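Local coordinates for putative sugar binding protein (PDB 6GT9) that binds galactose in the cleft between two lobes and probably serves as the extracellular sugar receptor of a three-component sensing system for galactan utilization, at residues D119-A122 with R126-A129; E191-T196 with A222-G227; I195-A200 with L249-R254. One frame throughout, in Å; residues are numbered along the deposited sequence.

The chain forms two lobes, each built on a six-stranded sheet, with galactose between them. Contact 1 comes first along the chain, in the loop joining strands 115-118 and 129-132 of the all-parallel sheet. Contacts 2 and 3 follow in the other lobe and share I195 and T196, the link from strand 185-192 into helix 197-210; from there one reaches the start of helix 224-235 and the other the start of helix 250-258. Their centres are about 7 Å apart, whereas contact 1 lies about 24 Å from the centre of contact 2 and about 27 Å from that of contact 3. Galactose touches all three, so the sugar bridges elements of both lobes.

Contact 1 (D119-A122 with R126-A129); sequences DTDA and RRVA. With GAL (beta-D-galactopyranose), chain E.
D121 and R127 meet in a bidentate salt bridge that braces the loop between strands 115-118 and 129-132. The arginine presents its NE side: NE donates to D121 OD1 at 2.8 Å, and NH2 donates to D121 OD2 at 3.0 Å. Each oxygen is met on its syn lone pair, and the two planes are only 14° apart, so carboxylate and guanidinium meet edge to edge, almost in one plane. R127 reaches this place by a bent chain: CG stands between the backbone N and carbonyl carbon, and chi2 (102°) lies far from a staggered value, turning the tip toward D121.

Further hydrogen bonds fix the acceptor. D121 OD1 also pairs with T117 OG1 of the preceding strand and receives a weak bond from A122 N at 2.7 Å. Packing adds little across the loop: the nearest approach outside the ion pair is R127 CG to A122 O, 3.9 Å. The arginine also rests on V115, T117 and V291.

Two residues upstream the polar network serves the sugar. D119 OD2 accepts from galactose O2 at 2.6 Å, while galactose O3 lies 2.8 Å from D119 OD1. T120 OG1 donates to that same OD1 over 2.9 Å, approaching on the anti side and 33° out of the carboxylate plane; Q94 NE2 is a further partner of OD1. With CG anti to its backbone N, D119 presents both oxygens to the sugar hydroxyls.

Coplanar groups, paired donors and the burial of R127 together imply an ion pair with little rotational freedom. Such compensation would probably keep D121 charged, and it ties the loop beyond the sugar-binding aspartate to the entry of the next strand.

Contact 2 (E191-T196 with A222-G227); sequences EESHIT and ALDAIG. With GAL (beta-D-galactopyranose), chain E.
The D224 carboxylate is met by S193 OG at its OD1 end, on the syn side and 16° out of its plane; the hydroxyl donates over 2.6 Å. S193 OG stands between its backbone N and carbonyl carbon (chi1 69°), which turns the hydroxyl to the aspartate. The same OD1 accepts from a water at 2.8 Å, which also gives a weak bond to T196 O, so the water links the carboxylate to the backbone three residues beyond S193, though weakly. The other oxygen, D224 OD2, pairs with S221 OG. The H194 ring, turned to the outer side, carries E192 CB over one face, offset toward its rim.

These groups sit where two successive beta-alpha units of the periplasmic binding protein fold open onto the cleft: strand 185-192 runs out into a turn, and helix 224-235 begins after strand 216-219, with strand 154-160 between the two strands. H194 and I195 both adopt left-handed helical backbone angles, which make a tight turn with I195 at its apex, nearest the sugar, before the chain leads off into helix 197-210.

L223 packs by van der Waals contact, its CD1 methyl 3.4 Å from the carbonyl oxygen I195 O. I195 itself faces galactose: CG2 lies 3.6 Å from C6 of the sugar. On the other segment, A222 N donates to the ring oxygen O5 at 2.9 Å (145°) and weakly to O6, whose nearest side-chain carbon here is A222 CB, 3.3 Å away.

Contact 3 (I195-A200 with L249-R254); sequences ITRVQA and LPETIR. With GAL (beta-D-galactopyranose), chain E; SO4 (sulfate ion), chain F.
R197 and E251, in the first turns of helices 197-210 and 250-258, have CA atoms 10.9 Å apart, so long side chains must span the gap. Both do so, R197 extended from CG to NE and E251 extended beyond CG. R197 NE and NH2 both donate to one oxygen, E251 OE2, each at 3.1 Å, in a side-on fork. That oxygen lies near the guanidinium plane, while the carboxylate is tilted 36° from it. The NH1 corner turns to a sulfate, probably from the crystallisation liquor, giving O4 a bond of 3.2 Å and O2 a weak one.

The sulfate sits at the amino end of helix 197-210: R197 N donates to its O2 at 2.7 Å, nearly straight (168°), and V198 N to its O3 at 2.9 Å. T196 is the N-cap, its OG1 accepting from Q199 N at 3.1 Å.

R197 NH2 also forms a salt bridge with D43 of helix 43-59 in the other lobe. With E251 and D43 both paired to it, the guanidinium charge is probably well balanced even without the sulfate, and the D43 bridge carries the pairing across the cleft, consistent with a closed, sugar-bound form.

Contact 1 (D119-A122 with R126-A129)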
ATOM      1  N   ASP A 119      -1.318  -6.803  -2.509  1.00 15.70           N
ATOM      2  CA  ASP A 119      -0.962  -5.568  -1.798  1.00 15.58           C
ATOM      3  C   ASP A 119      -1.571  -5.494  -0.402  1.00 15.38           C
ATOM      4  O   ASP A 119      -0.920  -5.039   0.540  1.00 16.45           O
ATOM      5  CB  ASP A 119      -1.366  -4.332  -2.642  1.00 14.92           C
ATOM      6  CG  ASP A 119      -1.180  -3.007  -1.898  1.00 19.80           C
ATOM      7  OD1 ASP A 119      -2.138  -2.564  -1.225  1.00 19.53           O
ATOM      8  OD2 ASP A 119      -0.085  -2.398  -2.004  1.00 19.06           O
ATOM      9  N   THR A 120      -2.814  -5.927  -0.251  1.00 15.27           N
ATOM     10  CA  THR A 120      -3.520  -5.957   1.027  1.00 17.55           C
ATOM     11  C   THR A 120      -4.274  -7.279   1.094  1.00 18.84           C
ATOM     12  O   THR A 120      -5.044  -7.589   0.177  1.00 18.71           O
ATOM     13  CB  THR A 120      -4.517  -4.782   1.141  1.00 20.06           C
ATOM     14  OG1 THR A 120      -3.848  -3.536   0.888  1.00 15.73           O
ATOM     15  CG2 THR A 120      -5.201  -4.761   2.510  1.00 17.97           C
ATOM     16  N   ASP A 121      -4.081  -8.051   2.160  1.00 19.55           N
ATOM     17  CA  ASP A 121      -4.701  -9.371   2.226  1.00 22.06           C
ATOM     18  C   ASP A 121      -6.046  -9.351   2.954  1.00 23.46           C
ATOM     19  O   ASP A 121      -6.301  -8.501   3.812  1.00 25.52           O
ATOM     20  CB  ASP A 121      -3.769 -10.379   2.916  1.00 17.42           C
ATOM     21  CG  ASP A 121      -4.162 -11.823   2.629  1.00 20.31           C
ATOM     22  OD1 ASP A 121      -4.982 -12.050   1.704  1.00 19.81           O
ATOM     23  OD2 ASP A 121      -3.641 -12.746   3.301  1.00 19.14           O
ATOM     24  N   ALA A 122      -6.904 -10.323   2.611  1.00 23.01           N
ATOM     25  CA  ALA A 122      -8.095 -10.666   3.393  1.00 27.10           C
ATOM     26  C   ALA A 122      -7.960 -12.107   3.884  1.00 23.06           C
ATOM     27  O   ALA A 122      -8.642 -13.016   3.385  1.00 25.28           O
ATOM     28  CB  ALA A 122      -9.380 -10.480   2.585  1.00 19.72           C
ATOM     29  N   ARG A 126     -11.913 -16.697   1.472  1.00 29.13           N
ATOM     30  CA  ARG A 126     -11.569 -17.875   0.690  1.00 25.07           C
ATOM     31  C   ARG A 126     -10.791 -17.523  -0.574  1.00 23.74           C
ATOM     32  O   ARG A 126     -10.715 -18.341  -1.493  1.00 20.56           O
ATOM     33  CB  ARG A 126     -12.836 -18.675   0.363  1.00 30.71           C
ATOM     34  CG  ARG A 126     -13.475 -19.287   1.618  1.00 35.98           C
ATOM     35  CD  ARG A 126     -14.399 -20.439   1.307  1.00 35.66           C
ATOM     36  NE  ARG A 126     -15.611 -19.997   0.627  1.00 40.01           N
ATOM     37  CZ  ARG A 126     -16.725 -19.634   1.254  1.00 39.95           C
ATOM     38  NH1 ARG A 126     -17.784 -19.239   0.557  1.00 40.79           N
ATOM     39  NH2 ARG A 126     -16.780 -19.663   2.576  1.00 42.42           N
ATOM     40  N   ARG A 127     -10.224 -16.317  -0.649  1.00 19.71           N
ATOM     41  CA  ARG A 127      -9.222 -16.038  -1.671  1.00 19.42           C
ATOM     42  C   ARG A 127      -8.199 -17.172  -1.701  1.00 20.62           C
ATOM     43  O   ARG A 127      -7.846 -17.734  -0.660  1.00 22.73           O
ATOM     44  CB  ARG A 127      -8.539 -14.689  -1.395  1.00 19.48           C
ATOM     45  CG  ARG A 127      -7.822 -14.608  -0.056  1.00 21.85           C
ATOM     46  CD  ARG A 127      -6.328 -14.769  -0.224  1.00 18.96           C
ATOM     47  NE  ARG A 127      -5.585 -14.691   1.047  1.00 18.31           N
ATOM     48  CZ  ARG A 127      -5.384 -15.728   1.860  1.00 17.82           C
ATOM     49  NH1 ARG A 127      -5.882 -16.919   1.561  1.00 21.81           N
ATOM     50  NH2 ARG A 127      -4.688 -15.577   2.982  1.00 22.75           N
ATOM     51  N   VAL A 128      -7.755 -17.540  -2.906  1.00 17.93           N
ATOM     52  CA  VAL A 128      -6.864 -18.690  -3.036  1.00 20.17           C
ATOM     53  C   VAL A 128      -5.474 -18.362  -2.513  1.00 19.67           C
ATOM     54  O   VAL A 128      -4.824 -19.204  -1.887  1.00 21.90           O
ATOM     55  CB  VAL A 128      -6.797 -19.176  -4.494  1.00 18.36           C
ATOM     56  CG1 VAL A 128      -5.869 -20.395  -4.587  1.00 20.80           C
ATOM     57  CG2 VAL A 128      -8.174 -19.516  -5.006  1.00 18.27           C
ATOM     58  N   ALA A 129      -4.982 -17.155  -2.785  1.00 17.29           N
ATOM     59  CA  ALA A 129      -3.600 -16.820  -2.452  1.00 17.69           C
ATOM     60  C   ALA A 129      -3.484 -15.314  -2.366  1.00 19.17           C
ATOM     61  O   ALA A 129      -4.291 -14.592  -2.950  1.00 15.44           O
ATOM     62  CB  ALA A 129      -2.604 -17.345  -3.491  1.00 16.94           C
TER
HETATM   63  C1  GAL E 401       0.941   2.175  -0.968  1.00 16.19           C
HETATM   64  C2  GAL E 401      -0.086   1.072  -0.803  1.00 17.95           C
HETATM   65  C3  GAL E 401      -1.112   1.079  -1.950  1.00 17.31           C
HETATM   66  C4  GAL E 401      -1.772   2.444  -2.051  1.00 16.41           C
HETATM   67  C5  GAL E 401      -0.722   3.539  -2.129  1.00 20.18           C
HETATM   68  C6  GAL E 401      -1.327   4.943  -2.046  1.00 19.10           C
HETATM   69  O1  GAL E 401       1.846   2.151   0.118  1.00 20.53           O
HETATM   70  O2  GAL E 401       0.545  -0.217  -0.786  1.00 16.36           O
HETATM   71  O3  GAL E 401      -2.137   0.175  -1.672  1.00 18.48           O
HETATM   72  O4  GAL E 401      -2.616   2.673  -0.919  1.00 18.15           O
HETATM   73  O5  GAL E 401       0.280   3.455  -1.036  1.00 19.67           O
HETATM   74  O6  GAL E 401      -0.406   5.915  -2.489  1.00 20.40           O

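Contact 2 (E191-T196 with A222-G227)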
ATOM      1  N   GLU A 191      -3.802  11.212  11.283  1.00 31.07           N
ATOM      2  CA  GLU A 191      -4.732  11.808  10.329  1.00 28.91           C
ATOM      3  C   GLU A 191      -4.721  11.034   9.013  1.00 28.35           C
ATOM      4  O   GLU A 191      -3.738  10.385   8.655  1.00 25.41           O
ATOM      5  CB  GLU A 191      -4.395  13.284  10.056  1.00 28.14           C
ATOM      6  CG  GLU A 191      -4.348  14.158  11.314  1.00 33.75           C
ATOM      7  CD  GLU A 191      -5.727  14.522  11.852  1.00 39.29           C
ATOM      8  OE1 GLU A 191      -6.729  14.305  11.132  1.00 44.03           O
ATOM      9  OE2 GLU A 191      -5.807  15.023  12.998  1.00 40.27           O
ATOM     10  N   GLU A 192      -5.833  11.129   8.284  1.00 25.44           N
ATOM     11  CA  GLU A 192      -6.033  10.439   7.015  1.00 24.54           C
ATOM     12  C   GLU A 192      -5.728  11.355   5.837  1.00 27.51           C
ATOM     13  O   GLU A 192      -6.141  12.518   5.813  1.00 23.22           O
ATOM     14  CB  GLU A 192      -7.471   9.944   6.898  1.00 30.92           C
ATOM     15  CG  GLU A 192      -7.865   8.960   7.971  1.00 32.09           C
ATOM     16  CD  GLU A 192      -9.326   8.575   7.880  1.00 40.47           C
ATOM     17  OE1 GLU A 192     -10.168   9.310   8.442  1.00 48.77           O
ATOM     18  OE2 GLU A 192      -9.633   7.546   7.240  1.00 31.96           O
ATOM     19  N   SER A 193      -5.036  10.810   4.841  1.00 26.05           N
ATOM     20  CA  SER A 193      -4.699  11.552   3.632  1.00 23.17           C
ATOM     21  C   SER A 193      -5.578  11.196   2.436  1.00 22.29           C
ATOM     22  O   SER A 193      -5.515  11.894   1.422  1.00 23.73           O
ATOM     23  CB  SER A 193      -3.236  11.300   3.256  1.00 24.29           C
ATOM     24  OG  SER A 193      -3.072   9.949   2.821  1.00 21.55           O
ATOM     25  N   HIS A 194      -6.358  10.119   2.516  1.00 22.55           N
ATOM     26  CA  HIS A 194      -7.117   9.610   1.364  1.00 26.05           C
ATOM     27  C   HIS A 194      -6.221   9.458   0.135  1.00 24.89           C
ATOM     28  O   HIS A 194      -6.625   9.720  -1.002  1.00 26.02           O
ATOM     29  CB  HIS A 194      -8.336  10.491   1.102  1.00 24.80           C
ATOM     30  CG  HIS A 194      -9.264  10.532   2.272  1.00 35.53           C
ATOM     31  ND1 HIS A 194      -9.334  11.607   3.133  1.00 39.51           N
ATOM     32  CD2 HIS A 194     -10.074   9.579   2.792  1.00 39.84           C
ATOM     33  CE1 HIS A 194     -10.191  11.336   4.102  1.00 35.55           C
ATOM     34  NE2 HIS A 194     -10.653  10.112   3.918  1.00 43.02           N
ATOM     35  N   ILE A 195      -4.994   8.983   0.392  1.00 23.00           N
ATOM     36  CA  ILE A 195      -3.922   8.683  -0.558  1.00 19.80           C
ATOM     37  C   ILE A 195      -3.726   9.732  -1.650  1.00 21.24           C
ATOM     38  O   ILE A 195      -3.364   9.397  -2.783  1.00 21.33           O
ATOM     39  CB  ILE A 195      -4.104   7.277  -1.177  1.00 19.36           C
ATOM     40  CG1 ILE A 195      -5.346   7.163  -2.057  1.00 19.98           C
ATOM     41  CG2 ILE A 195      -4.130   6.203  -0.090  1.00 21.74           C
ATOM     42  CD1 ILE A 195      -5.339   5.866  -2.846  1.00 22.47           C
ATOM     43  N   THR A 196      -3.884  11.013  -1.316  1.00 22.96           N
ATOM     44  CA  THR A 196      -3.508  12.065  -2.247  1.00 24.31           C
ATOM     45  C   THR A 196      -2.388  12.895  -1.641  1.00 22.44           C
ATOM     46  O   THR A 196      -2.270  12.998  -0.419  1.00 22.20           O
ATOM     47  CB  THR A 196      -4.691  12.978  -2.612  1.00 27.64           C
ATOM     48  OG1 THR A 196      -4.983  13.865  -1.530  1.00 23.37           O
ATOM     49  CG2 THR A 196      -5.946  12.139  -2.946  1.00 24.47           C
ATOM     50  N   ALA A 222       1.924   5.660  -0.174  1.00 16.65           N
ATOM     51  CA  ALA A 222       3.022   6.026  -1.069  1.00 20.81           C
ATOM     52  C   ALA A 222       3.222   7.529  -1.235  1.00 20.41           C
ATOM     53  O   ALA A 222       4.334   7.948  -1.581  1.00 21.61           O
ATOM     54  CB  ALA A 222       2.813   5.395  -2.442  1.00 17.85           C
ATOM     55  N   LEU A 223       2.193   8.346  -1.011  1.00 19.29           N
ATOM     56  CA  LEU A 223       2.283   9.786  -1.235  1.00 17.58           C
ATOM     57  C   LEU A 223       2.321  10.594   0.058  1.00 22.05           C
ATOM     58  O   LEU A 223       2.457  11.824   0.006  1.00 19.94           O
ATOM     59  CB  LEU A 223       1.102  10.248  -2.107  1.00 17.97           C
ATOM     60  CG  LEU A 223       1.017   9.514  -3.447  1.00 19.54           C
ATOM     61  CD1 LEU A 223      -0.293   9.810  -4.181  1.00 20.38           C
ATOM     62  CD2 LEU A 223       2.220   9.848  -4.326  1.00 18.85           C
ATOM     63  N   ASP A 224       2.207   9.940   1.213  1.00 16.51           N
ATOM     64  CA  ASP A 224       2.073  10.665   2.470  1.00 23.52           C
ATOM     65  C   ASP A 224       3.328  11.468   2.792  1.00 21.69           C
ATOM     66  O   ASP A 224       3.250  12.667   3.101  1.00 19.16           O
ATOM     67  CB  ASP A 224       1.764   9.685   3.596  1.00 20.93           C
ATOM     68  CG  ASP A 224       0.429   9.028   3.427  1.00 21.91           C
ATOM     69  OD1 ASP A 224      -0.482   9.684   2.886  1.00 21.73           O
ATOM     70  OD2 ASP A 224       0.283   7.865   3.854  1.00 19.64           O
ATOM     71  N   ALA A 225       4.495  10.820   2.754  1.00 20.23           N
ATOM     72  CA  ALA A 225       5.724  11.520   3.131  1.00 20.87           C
ATOM     73  C   ALA A 225       6.070  12.606   2.122  1.00 22.81           C
ATOM     74  O   ALA A 225       6.727  13.597   2.467  1.00 21.11           O
ATOM     75  CB  ALA A 225       6.870  10.521   3.269  1.00 20.16           C
ATOM     76  N   ILE A 226       5.621  12.448   0.879  1.00 22.75           N
ATOM     77  CA  ILE A 226       5.763  13.518  -0.098  1.00 21.08           C
ATOM     78  C   ILE A 226       4.942  14.729   0.321  1.00 22.25           C
ATOM     79  O   ILE A 226       5.420  15.870   0.263  1.00 22.31           O
ATOM     80  CB  ILE A 226       5.364  13.008  -1.493  1.00 24.82           C
ATOM     81  CG1 ILE A 226       6.402  12.006  -1.994  1.00 23.61           C
ATOM     82  CG2 ILE A 226       5.187  14.183  -2.472  1.00 26.35           C
ATOM     83  CD1 ILE A 226       5.889  11.131  -3.131  1.00 24.85           C
ATOM     84  N   GLY A 227       3.702  14.503   0.766  1.00 20.27           N
ATOM     85  CA  GLY A 227       2.892  15.606   1.259  1.00 21.39           C
ATOM     86  C   GLY A 227       3.509  16.280   2.472  1.00 23.76           C
ATOM     87  O   GLY A 227       3.541  17.510   2.564  1.00 26.04           O
TER
HETATM   88  C1  GAL E 401       0.941   2.175  -0.968  1.00 16.19           C
HETATM   89  C2  GAL E 401      -0.086   1.072  -0.803  1.00 17.95           C
HETATM   90  C3  GAL E 401      -1.112   1.079  -1.950  1.00 17.31           C
HETATM   91  C4  GAL E 401      -1.772   2.444  -2.051  1.00 16.41           C
HETATM   92  C5  GAL E 401      -0.722   3.539  -2.129  1.00 20.18           C
HETATM   93  C6  GAL E 401      -1.327   4.943  -2.046  1.00 19.10           C
HETATM   94  O1  GAL E 401       1.846   2.151   0.118  1.00 20.53           O
HETATM   95  O2  GAL E 401       0.545  -0.217  -0.786  1.00 16.36           O
HETATM   96  O3  GAL E 401      -2.137   0.175  -1.672  1.00 18.48           O
HETATM   97  O4  GAL E 401      -2.616   2.673  -0.919  1.00 18.15           O
HETATM   98  O5  GAL E 401       0.280   3.455  -1.036  1.00 19.67           O
HETATM   99  O6  GAL E 401      -0.406   5.915  -2.489  1.00 20.40           O
HETATM  100  O   HOH W   1      -1.113  10.391   0.253  1.00 18.94           O

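Contact 3 (I195-A200 with L249-R254)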
ATOM      1  N   ILE A 195      -4.994   8.983   0.392  1.00 23.00           N
ATOM      2  CA  ILE A 195      -3.922   8.683  -0.558  1.00 19.80           C
ATOM      3  C   ILE A 195      -3.726   9.732  -1.650  1.00 21.24           C
ATOM      4  O   ILE A 195      -3.364   9.397  -2.783  1.00 21.33           O
ATOM      5  CB  ILE A 195      -4.104   7.277  -1.177  1.00 19.36           C
ATOM      6  CG1 ILE A 195      -5.346   7.163  -2.057  1.00 19.98           C
ATOM      7  CG2 ILE A 195      -4.130   6.203  -0.090  1.00 21.74           C
ATOM      8  CD1 ILE A 195      -5.339   5.866  -2.846  1.00 22.47           C
ATOM      9  N   THR A 196      -3.884  11.013  -1.316  1.00 22.96           N
ATOM     10  CA  THR A 196      -3.508  12.065  -2.247  1.00 24.31           C
ATOM     11  C   THR A 196      -2.388  12.895  -1.641  1.00 22.44           C
ATOM     12  O   THR A 196      -2.270  12.998  -0.419  1.00 22.20           O
ATOM     13  CB  THR A 196      -4.691  12.978  -2.612  1.00 27.64           C
ATOM     14  OG1 THR A 196      -4.983  13.865  -1.530  1.00 23.37           O
ATOM     15  CG2 THR A 196      -5.946  12.139  -2.946  1.00 24.47           C
ATOM     16  N   ARG A 197      -1.555  13.478  -2.509  1.00 24.34           N
ATOM     17  CA  ARG A 197      -0.506  14.374  -2.021  1.00 25.95           C
ATOM     18  C   ARG A 197      -1.110  15.570  -1.306  1.00 26.11           C
ATOM     19  O   ARG A 197      -0.567  16.045  -0.299  1.00 23.68           O
ATOM     20  CB  ARG A 197       0.367  14.868  -3.174  1.00 25.57           C
ATOM     21  CG  ARG A 197       1.228  13.833  -3.820  1.00 27.62           C
ATOM     22  CD  ARG A 197       1.964  14.459  -4.976  1.00 29.10           C
ATOM     23  NE  ARG A 197       2.546  13.453  -5.855  1.00 31.14           N
ATOM     24  CZ  ARG A 197       1.843  12.711  -6.714  1.00 30.21           C
ATOM     25  NH1 ARG A 197       0.524  12.843  -6.801  1.00 25.32           N
ATOM     26  NH2 ARG A 197       2.462  11.828  -7.481  1.00 27.85           N
ATOM     27  N   VAL A 198      -2.242  16.064  -1.808  1.00 28.68           N
ATOM     28  CA  VAL A 198      -2.747  17.348  -1.334  1.00 25.33           C
ATOM     29  C   VAL A 198      -3.367  17.216   0.048  1.00 27.72           C
ATOM     30  O   VAL A 198      -3.191  18.095   0.902  1.00 24.21           O
ATOM     31  CB  VAL A 198      -3.726  17.951  -2.356  1.00 31.68           C
ATOM     32  CG1 VAL A 198      -4.524  19.085  -1.730  1.00 27.44           C
ATOM     33  CG2 VAL A 198      -2.937  18.474  -3.543  1.00 35.78           C
ATOM     34  N   GLN A 199      -4.072  16.116   0.316  1.00 25.58           N
ATOM     35  CA  GLN A 199      -4.608  15.964   1.662  1.00 26.83           C
ATOM     36  C   GLN A 199      -3.510  15.615   2.662  1.00 24.57           C
ATOM     37  O   GLN A 199      -3.578  16.040   3.821  1.00 25.44           O
ATOM     38  CB  GLN A 199      -5.719  14.922   1.689  1.00 26.15           C
ATOM     39  CG  GLN A 199      -7.107  15.504   1.501  1.00 37.95           C
ATOM     40  CD  GLN A 199      -8.198  14.506   1.821  1.00 33.52           C
ATOM     41  OE1 GLN A 199      -8.363  14.095   2.976  1.00 44.04           O
ATOM     42  NE2 GLN A 199      -8.938  14.097   0.803  1.00 36.25           N
ATOM     43  N   ALA A 200      -2.492  14.863   2.241  1.00 21.49           N
ATOM     44  CA  ALA A 200      -1.360  14.615   3.135  1.00 23.99           C
ATOM     45  C   ALA A 200      -0.723  15.930   3.572  1.00 23.93           C
ATOM     46  O   ALA A 200      -0.475  16.148   4.764  1.00 22.43           O
ATOM     47  CB  ALA A 200      -0.332  13.704   2.457  1.00 22.02           C
ATOM     48  N   LEU A 249       8.570   5.955  -4.795  1.00 28.86           N
ATOM     49  CA  LEU A 249       8.239   6.785  -5.938  1.00 26.78           C
ATOM     50  C   LEU A 249       9.324   7.842  -6.132  1.00 30.41           C
ATOM     51  O   LEU A 249       9.989   8.239  -5.167  1.00 27.96           O
ATOM     52  CB  LEU A 249       6.872   7.450  -5.746  1.00 29.69           C
ATOM     53  CG  LEU A 249       5.705   6.452  -5.710  1.00 24.47           C
ATOM     54  CD1 LEU A 249       4.399   7.142  -5.387  1.00 28.48           C
ATOM     55  CD2 LEU A 249       5.605   5.678  -7.024  1.00 23.17           C
ATOM     56  N   PRO A 250       9.525   8.304  -7.371  1.00 29.40           N
ATOM     57  CA  PRO A 250      10.613   9.263  -7.649  1.00 29.05           C
ATOM     58  C   PRO A 250      10.688  10.457  -6.707  1.00 30.54           C
ATOM     59  O   PRO A 250      11.796  10.814  -6.289  1.00 30.49           O
ATOM     60  CB  PRO A 250      10.306   9.707  -9.085  1.00 30.61           C
ATOM     61  CG  PRO A 250       9.661   8.499  -9.703  1.00 33.02           C
ATOM     62  CD  PRO A 250       8.857   7.844  -8.605  1.00 28.26           C
ATOM     63  N   GLU A 251       9.554  11.089  -6.365  1.00 29.50           N
ATOM     64  CA  GLU A 251       9.598  12.254  -5.478  1.00 33.46           C
ATOM     65  C   GLU A 251      10.105  11.879  -4.092  1.00 31.04           C
ATOM     66  O   GLU A 251      10.816  12.665  -3.452  1.00 32.62           O
ATOM     67  CB  GLU A 251       8.220  12.909  -5.360  1.00 31.30           C
ATOM     68  CG  GLU A 251       7.640  13.465  -6.644  1.00 37.76           C
ATOM     69  CD  GLU A 251       6.130  13.670  -6.555  1.00 40.99           C
ATOM     70  OE1 GLU A 251       5.694  14.819  -6.332  1.00 39.30           O
ATOM     71  OE2 GLU A 251       5.382  12.673  -6.697  1.00 37.70           O
ATOM     72  N   THR A 252       9.741  10.687  -3.607  1.00 30.86           N
ATOM     73  CA  THR A 252      10.268  10.210  -2.330  1.00 25.90           C
ATOM     74  C   THR A 252      11.783  10.075  -2.385  1.00 32.86           C
ATOM     75  O   THR A 252      12.492  10.564  -1.496  1.00 28.75           O
ATOM     76  CB  THR A 252       9.632   8.871  -1.953  1.00 23.66           C
ATOM     77  OG1 THR A 252       8.243   9.059  -1.672  1.00 23.60           O
ATOM     78  CG2 THR A 252      10.324   8.275  -0.719  1.00 27.86           C
ATOM     79  N   ILE A 253      12.299   9.418  -3.429  1.00 28.88           N
ATOM     80  CA  ILE A 253      13.746   9.237  -3.545  1.00 34.14           C
ATOM     81  C   ILE A 253      14.452  10.587  -3.599  1.00 35.86           C
ATOM     82  O   ILE A 253      15.502  10.785  -2.969  1.00 34.83           O
ATOM     83  CB  ILE A 253      14.089   8.376  -4.775  1.00 32.95           C
ATOM     84  CG1 ILE A 253      13.486   6.973  -4.641  1.00 34.58           C
ATOM     85  CG2 ILE A 253      15.598   8.309  -4.982  1.00 34.63           C
ATOM     86  CD1 ILE A 253      13.850   6.265  -3.367  1.00 34.22           C
ATOM     87  N   ARG A 254      13.887  11.535  -4.351  1.00 33.05           N
ATOM     88  CA  ARG A 254      14.462  12.875  -4.429  1.00 39.95           C
ATOM     89  C   ARG A 254      14.561  13.518  -3.049  1.00 35.58           C
ATOM     90  O   ARG A 254      15.620  14.029  -2.659  1.00 35.74           O
ATOM     91  CB  ARG A 254      13.621  13.740  -5.369  1.00 34.30           C
ATOM     92  CG  ARG A 254      14.165  15.139  -5.534  1.00 41.87           C
ATOM     93  CD  ARG A 254      15.631  15.089  -5.947  1.00 46.86           C
ATOM     94  NE  ARG A 254      16.226  16.421  -6.001  1.00 51.48           N
ATOM     95  CZ  ARG A 254      17.351  16.768  -5.383  1.00 46.44           C
ATOM     96  NH1 ARG A 254      18.026  15.874  -4.664  1.00 46.56           N
ATOM     97  NH2 ARG A 254      17.805  18.009  -5.495  1.00 47.39           N
TER
HETATM   98  C1  GAL E 401       0.941   2.175  -0.968  1.00 16.19           C
HETATM   99  C2  GAL E 401      -0.086   1.072  -0.803  1.00 17.95           C
HETATM  100  C3  GAL E 401      -1.112   1.079  -1.950  1.00 17.31           C
HETATM  101  C4  GAL E 401      -1.772   2.444  -2.051  1.00 16.41           C
HETATM  102  C5  GAL E 401      -0.722   3.539  -2.129  1.00 20.18           C
HETATM  103  C6  GAL E 401      -1.327   4.943  -2.046  1.00 19.10           C
HETATM  104  O1  GAL E 401       1.846   2.151   0.118  1.00 20.53           O
HETATM  105  O2  GAL E 401       0.545  -0.217  -0.786  1.00 16.36           O
HETATM  106  O3  GAL E 401      -2.137   0.175  -1.672  1.00 18.48           O
HETATM  107  O4  GAL E 401      -2.616   2.673  -0.919  1.00 18.15           O
HETATM  108  O5  GAL E 401       0.280   3.455  -1.036  1.00 19.67           O
HETATM  109  O6  GAL E 401      -0.406   5.915  -2.489  1.00 20.40           O
HETATM  110  S   SO4 F 402      -2.601  14.518  -5.627  1.00 35.62           S
HETATM  111  O1  SO4 F 402      -3.704  14.328  -6.580  1.00 36.68           O
HETATM  112  O2  SO4 F 402      -2.088  13.210  -5.183  1.00 32.53           O
HETATM  113  O3  SO4 F 402      -3.083  15.276  -4.474  1.00 30.88           O
HETATM  114  O4  SO4 F 402      -1.481  15.219  -6.247  1.00 33.90           O